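Local coordinates for flagellar biosynthesis protein FlhA (Bacillus subtilis, PDB 3MIX) that takes part in exporting flagellar building blocks through the type III secretion system, here represented by its cytosolic domain, at residues 212-226 with 247-261. Numbering follows the deposited sequence.
Sequences EVTPNPLSVGDIQKV and LADYGKLTTDSDLLT
Leu-218 and Leu-260 meet tip to tip at the heart of this all-helical packing in the cytosolic domain of FlhA, where two pairs of consecutive helices, 207-213 with 220-232 and 240-250 with 257-267, each joined by a loop, lie against each other. The two methyls of Leu-218 straddle Leu-260 CD1; CD1 also meets Leu-247 CB, and CD2 lies 3.8 Å from Thr-255 CG2. CG anti to the carbonyl carbon (chi1 -61°) turns both methyls toward these partners. Val-226 is a knob in a hole formed by Leu-247, Ser-257, Leu-260 and Thr-261. Its branching suits the place: CG1 and CG2 both touch the Thr-261 methyl, and CG2 also meets Leu-260 CB. Helices 220-226 and 257-261 cross here at -55°. Small residues permit close approach elsewhere: the lone methyl of Ala-248 lies 3.7 Å from Val-213 CG2, and Gly-251, lacking a side chain, lets Pro-217 CB come within 3.3 Å of its O.

Polar links across the contact run through water. Lys-252 suits its place because its long apolar chain crosses Pro-217 while NZ reaches two waters, one bound to Glu-212 O, the other 2.7 Å from Glu-212 OE2. In the capping box, Asp-222 N donates to Ser-219 OG and Ser-219 N to Asp-222 OD2, met from above the carboxylate plane. The other carboxylate oxygen, Asp-222 OD1, accepts from a third water, which also donates to Thr-255 O at 2.8 Å.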
loop_
_atom_site.group_PDB
_atom_site.type_symbol
_atom_site.label_atom_id
_atom_site.label_comp_id
_atom_site.label_asym_id
_atom_site.label_seq_id
_atom_site.Cartn_x
_atom_site.Cartn_y
_atom_site.Cartn_z
ATOM N N GLU A 212 25.258 -2.060 -11.002
ATOM C CA GLU A 212 25.763 -2.927 -9.948
ATOM C C GLU A 212 24.632 -3.797 -9.405
ATOM O O GLU A 212 24.871 -4.892 -8.888
ATOM C CB GLU A 212 26.335 -2.098 -8.791
ATOM C CG GLU A 212 27.406 -2.827 -7.984
ATOM C CD GLU A 212 27.797 -2.101 -6.700
ATOM O OE1 GLU A 212 27.499 -0.886 -6.586
ATOM O OE2 GLU A 212 28.398 -2.747 -5.806
ATOM N N VAL A 213 23.407 -3.286 -9.480
ATOM C CA VAL A 213 22.286 -3.964 -8.857
ATOM C C VAL A 213 21.600 -4.948 -9.808
ATOM O O VAL A 213 21.223 -6.036 -9.397
ATOM C CB VAL A 213 21.276 -2.938 -8.274
ATOM C CG1 VAL A 213 19.947 -3.615 -7.804
ATOM C CG2 VAL A 213 21.933 -2.116 -7.148
ATOM N N THR A 214 21.446 -4.563 -11.073
ATOM C CA THR A 214 20.468 -5.206 -11.963
ATOM C C THR A 214 20.998 -5.200 -13.393
ATOM O O THR A 214 21.734 -4.278 -13.758
ATOM C CB THR A 214 19.054 -4.518 -11.835
ATOM O OG1 THR A 214 18.041 -5.312 -12.478
ATOM C CG2 THR A 214 19.043 -3.079 -12.382
ATOM N N PRO A 215 20.721 -6.267 -14.184
ATOM C CA PRO A 215 19.969 -7.487 -13.863
ATOM C C PRO A 215 20.756 -8.540 -13.063
ATOM O O PRO A 215 20.197 -9.566 -12.726
ATOM C CB PRO A 215 19.577 -8.030 -15.241
ATOM C CG PRO A 215 20.615 -7.467 -16.200
ATOM C CD PRO A 215 21.401 -6.384 -15.488
ATOM N N ASN A 216 22.015 -8.275 -12.729
ATOM C CA ASN A 216 22.764 -9.175 -11.846
ATOM C C ASN A 216 23.420 -8.390 -10.715
ATOM O O ASN A 216 24.197 -7.491 -10.986
ATOM C CB ASN A 216 23.833 -9.962 -12.624
ATOM C CG ASN A 216 24.589 -10.954 -11.741
ATOM O OD1 ASN A 216 24.314 -12.157 -11.765
ATOM N ND2 ASN A 216 25.532 -10.457 -10.950
ATOM N N PRO A 217 23.166 -8.772 -9.451
ATOM C CA PRO A 217 22.522 -10.027 -8.995
ATOM C C PRO A 217 21.006 -10.044 -9.014
ATOM O O PRO A 217 20.405 -11.126 -8.954
ATOM C CB PRO A 217 23.011 -10.156 -7.549
ATOM C CG PRO A 217 23.252 -8.750 -7.120
ATOM C CD PRO A 217 23.699 -7.987 -8.325
ATOM N N LEU A 218 20.388 -8.866 -9.111
ATOM C CA LEU A 218 18.952 -8.753 -8.935
ATOM C C LEU A 218 18.199 -8.506 -10.236
ATOM O O LEU A 218 18.509 -7.567 -10.968
ATOM C CB LEU A 218 18.634 -7.649 -7.911
ATOM C CG LEU A 218 19.192 -7.854 -6.495
ATOM C CD1 LEU A 218 18.687 -6.743 -5.531
ATOM C CD2 LEU A 218 18.838 -9.233 -5.932
ATOM N N SER A 219 17.196 -9.338 -10.515
ATOM C CA SER A 219 16.328 -9.105 -11.670
ATOM C C SER A 219 15.392 -7.930 -11.416
ATOM O O SER A 219 15.152 -7.545 -10.261
ATOM C CB SER A 219 15.498 -10.365 -11.956
ATOM O OG SER A 219 14.582 -10.576 -10.875
ATOM N N VAL A 220 14.807 -7.379 -12.480
ATOM C CA VAL A 220 13.738 -6.388 -12.294
ATOM C C VAL A 220 12.658 -6.930 -11.335
ATOM O O VAL A 220 12.155 -6.201 -10.463
ATOM C CB VAL A 220 13.116 -5.952 -13.648
ATOM C CG1 VAL A 220 11.898 -5.030 -13.419
ATOM C CG2 VAL A 220 14.211 -5.268 -14.548
ATOM N N GLY A 221 12.336 -8.219 -11.486
ATOM C CA GLY A 221 11.287 -8.877 -10.691
ATOM C C GLY A 221 11.608 -8.915 -9.208
ATOM O O GLY A 221 10.743 -8.685 -8.377
ATOM N N ASP A 222 12.868 -9.168 -8.882
ATOM C CA ASP A 222 13.338 -9.109 -7.506
ATOM C C ASP A 222 13.165 -7.704 -6.893
ATOM O O ASP A 222 12.719 -7.554 -5.762
ATOM C CB ASP A 222 14.817 -9.522 -7.439
ATOM C CG ASP A 222 15.044 -10.949 -7.840
ATOM O OD1 ASP A 222 14.069 -11.721 -7.855
ATOM O OD2 ASP A 222 16.194 -11.316 -8.177
ATOM N N ILE A 223 13.537 -6.678 -7.645
ATOM C CA ILE A 223 13.423 -5.292 -7.187
ATOM C C ILE A 223 11.967 -4.903 -6.973
ATOM O O ILE A 223 11.618 -4.294 -5.951
ATOM C CB ILE A 223 14.103 -4.323 -8.193
ATOM C CG1 ILE A 223 15.595 -4.655 -8.323
ATOM C CG2 ILE A 223 13.822 -2.860 -7.858
ATOM C CD1 ILE A 223 16.248 -3.861 -9.445
ATOM N N GLN A 224 11.133 -5.247 -7.951
ATOM C CA GLN A 224 9.690 -5.080 -7.895
ATOM C C GLN A 224 9.066 -5.591 -6.585
ATOM O O GLN A 224 8.253 -4.891 -5.984
ATOM C CB GLN A 224 9.035 -5.815 -9.111
ATOM C CG GLN A 224 7.506 -5.819 -9.127
ATOM C CD GLN A 224 6.953 -6.456 -10.416
ATOM O OE1 GLN A 224 7.655 -6.483 -11.449
ATOM N NE2 GLN A 224 5.703 -6.998 -10.360
ATOM N N LYS A 225 9.421 -6.811 -6.180
ATOM C CA LYS A 225 8.984 -7.389 -4.888
ATOM C C LYS A 225 9.452 -6.592 -3.658
ATOM O O LYS A 225 8.691 -6.417 -2.727
ATOM C CB LYS A 225 9.474 -8.842 -4.747
ATOM C CG LYS A 225 8.796 -9.812 -5.748
ATOM C CD LYS A 225 9.520 -11.171 -5.704
ATOM C CE LYS A 225 8.787 -12.159 -6.622
ATOM N NZ LYS A 225 9.123 -11.968 -8.073
ATOM N N VAL A 226 10.687 -6.105 -3.652
ATOM C CA VAL A 226 11.124 -5.233 -2.563
ATOM C C VAL A 226 10.292 -3.960 -2.513
ATOM O O VAL A 226 9.774 -3.592 -1.444
ATOM C CB VAL A 226 12.650 -4.924 -2.633
ATOM C CG1 VAL A 226 13.060 -3.862 -1.562
ATOM C CG2 VAL A 226 13.450 -6.246 -2.523
ATOM N N LEU A 247 20.382 -2.370 -1.835
ATOM C CA LEU A 247 20.311 -3.530 -2.713
ATOM C C LEU A 247 21.692 -3.899 -3.266
ATOM O O LEU A 247 21.974 -5.089 -3.401
ATOM C CB LEU A 247 19.302 -3.336 -3.858
ATOM C CG LEU A 247 17.838 -3.156 -3.423
ATOM C CD1 LEU A 247 16.923 -2.952 -4.664
ATOM C CD2 LEU A 247 17.326 -4.318 -2.506
ATOM N N ALA A 248 22.514 -2.898 -3.609
ATOM C CA ALA A 248 23.854 -3.156 -4.124
ATOM C C ALA A 248 24.704 -3.852 -3.058
ATOM O O ALA A 248 25.397 -4.796 -3.360
ATOM C CB ALA A 248 24.544 -1.872 -4.595
ATOM N N ASP A 249 24.576 -3.399 -1.814
ATOM C CA ASP A 249 25.373 -3.856 -0.701
ATOM C C ASP A 249 25.014 -5.271 -0.259
ATOM O O ASP A 249 25.847 -5.973 0.321
ATOM C CB ASP A 249 25.183 -2.912 0.480
ATOM C CG ASP A 249 26.448 -2.631 1.218
ATOM O OD1 ASP A 249 27.458 -2.278 0.571
ATOM O OD2 ASP A 249 26.446 -2.746 2.466
ATOM N N TYR A 250 23.777 -5.680 -0.512
ATOM C CA TYR A 250 23.299 -6.978 -0.029
ATOM C C TYR A 250 22.945 -7.975 -1.144
ATOM O O TYR A 250 22.970 -9.171 -0.920
ATOM C CB TYR A 250 22.130 -6.806 0.940
ATOM C CG TYR A 250 22.518 -6.295 2.313
ATOM C CD1 TYR A 250 22.989 -7.171 3.305
ATOM C CD2 TYR A 250 22.403 -4.933 2.634
ATOM C CE1 TYR A 250 23.337 -6.712 4.589
ATOM C CE2 TYR A 250 22.749 -4.456 3.910
ATOM C CZ TYR A 250 23.203 -5.359 4.875
ATOM O OH TYR A 250 23.521 -4.904 6.124
ATOM N N GLY A 251 22.662 -7.477 -2.341
ATOM C CA GLY A 251 22.209 -8.305 -3.463
ATOM C C GLY A 251 23.086 -9.508 -3.805
ATOM O O GLY A 251 22.587 -10.509 -4.344
ATOM N N LYS A 252 24.379 -9.414 -3.521
ATOM C CA LYS A 252 25.303 -10.514 -3.800
ATOM C C LYS A 252 25.322 -11.560 -2.685
ATOM O O LYS A 252 25.801 -12.674 -2.874
ATOM C CB LYS A 252 26.721 -9.996 -4.099
ATOM C CG LYS A 252 26.869 -9.524 -5.557
ATOM C CD LYS A 252 28.221 -8.879 -5.842
ATOM C CE LYS A 252 28.267 -8.302 -7.266
ATOM N NZ LYS A 252 27.537 -7.002 -7.429
ATOM N N LEU A 253 24.786 -11.185 -1.534
ATOM C CA LEU A 253 24.745 -12.046 -0.365
ATOM C C LEU A 253 23.407 -12.767 -0.311
ATOM O O LEU A 253 23.310 -13.831 0.278
ATOM C CB LEU A 253 24.958 -11.226 0.924
ATOM C CG LEU A 253 26.275 -10.446 1.098
ATOM C CD1 LEU A 253 26.279 -9.616 2.393
ATOM C CD2 LEU A 253 27.509 -11.366 1.032
ATOM N N THR A 254 22.385 -12.178 -0.929
ATOM C CA THR A 254 21.035 -12.738 -0.936
ATOM C C THR A 254 20.157 -12.095 -2.001
ATOM O O THR A 254 20.222 -10.873 -2.228
ATOM C CB THR A 254 20.324 -12.607 0.455
ATOM O OG1 THR A 254 19.022 -13.171 0.358
ATOM C CG2 THR A 254 20.161 -11.153 0.893
ATOM N N THR A 255 19.324 -12.916 -2.643
ATOM C CA THR A 255 18.296 -12.404 -3.547
ATOM C C THR A 255 16.907 -12.549 -2.946
ATOM O O THR A 255 15.895 -12.252 -3.609
ATOM C CB THR A 255 18.338 -13.066 -4.946
ATOM O OG1 THR A 255 17.995 -14.455 -4.825
ATOM C CG2 THR A 255 19.723 -12.930 -5.583
ATOM N N ASP A 256 16.858 -12.974 -1.684
ATOM C CA ASP A 256 15.598 -13.111 -0.962
ATOM C C ASP A 256 14.961 -11.742 -0.685
ATOM O O ASP A 256 15.494 -10.946 0.088
ATOM C CB ASP A 256 15.823 -13.859 0.353
ATOM C CG ASP A 256 14.522 -14.115 1.114
ATOM O OD1 ASP A 256 13.642 -13.241 1.128
ATOM O OD2 ASP A 256 14.374 -15.196 1.714
ATOM N N SER A 257 13.805 -11.497 -1.290
ATOM C CA SER A 257 13.182 -10.189 -1.236
ATOM C C SER A 257 12.644 -9.869 0.143
ATOM O O SER A 257 12.596 -8.724 0.518
ATOM C CB SER A 257 12.095 -10.041 -2.294
ATOM O OG SER A 257 10.918 -10.713 -1.867
ATOM N N ASP A 258 12.239 -10.873 0.907
ATOM C CA ASP A 258 11.916 -10.622 2.315
ATOM C C ASP A 258 13.108 -10.030 3.101
ATOM O O ASP A 258 12.951 -9.038 3.798
ATOM C CB ASP A 258 11.389 -11.903 2.982
ATOM C CG ASP A 258 9.988 -12.290 2.474
ATOM O OD1 ASP A 258 9.133 -11.386 2.292
ATOM O OD2 ASP A 258 9.745 -13.497 2.249
ATOM N N LEU A 259 14.291 -10.638 2.977
ATOM C CA LEU A 259 15.484 -10.140 3.682
ATOM C C LEU A 259 15.991 -8.803 3.120
ATOM O O LEU A 259 16.376 -7.904 3.886
ATOM C CB LEU A 259 16.606 -11.186 3.689
ATOM C CG LEU A 259 16.376 -12.391 4.620
ATOM C CD1 LEU A 259 17.410 -13.462 4.367
ATOM C CD2 LEU A 259 16.366 -11.989 6.118
ATOM N N LEU A 260 15.972 -8.667 1.792
ATOM C CA LEU A 260 16.386 -7.421 1.178
ATOM C C LEU A 260 15.538 -6.265 1.674
ATOM O O LEU A 260 16.059 -5.148 1.834
ATOM C CB LEU A 260 16.398 -7.495 -0.359
ATOM C CG LEU A 260 17.533 -8.384 -0.936
ATOM C CD1 LEU A 260 17.345 -8.586 -2.444
ATOM C CD2 LEU A 260 18.937 -7.853 -0.637
ATOM N N THR A 261 14.252 -6.527 1.951
ATOM C CA THR A 261 13.417 -5.457 2.428
ATOM C C THR A 261 13.632 -5.083 3.891
ATOM O O THR A 261 13.561 -3.892 4.218
ATOM C CB THR A 261 11.909 -5.411 1.880
ATOM O OG1 THR A 261 10.943 -5.389 2.944
ATOM C CG2 THR A 261 11.611 -6.377 0.793
HETATM O O HOH W 1 25.392 -6.038 -6.186
HETATM O O HOH W 2 28.060 -5.445 -5.438
HETATM O O HOH W 3 13.450 -12.279 -5.014
#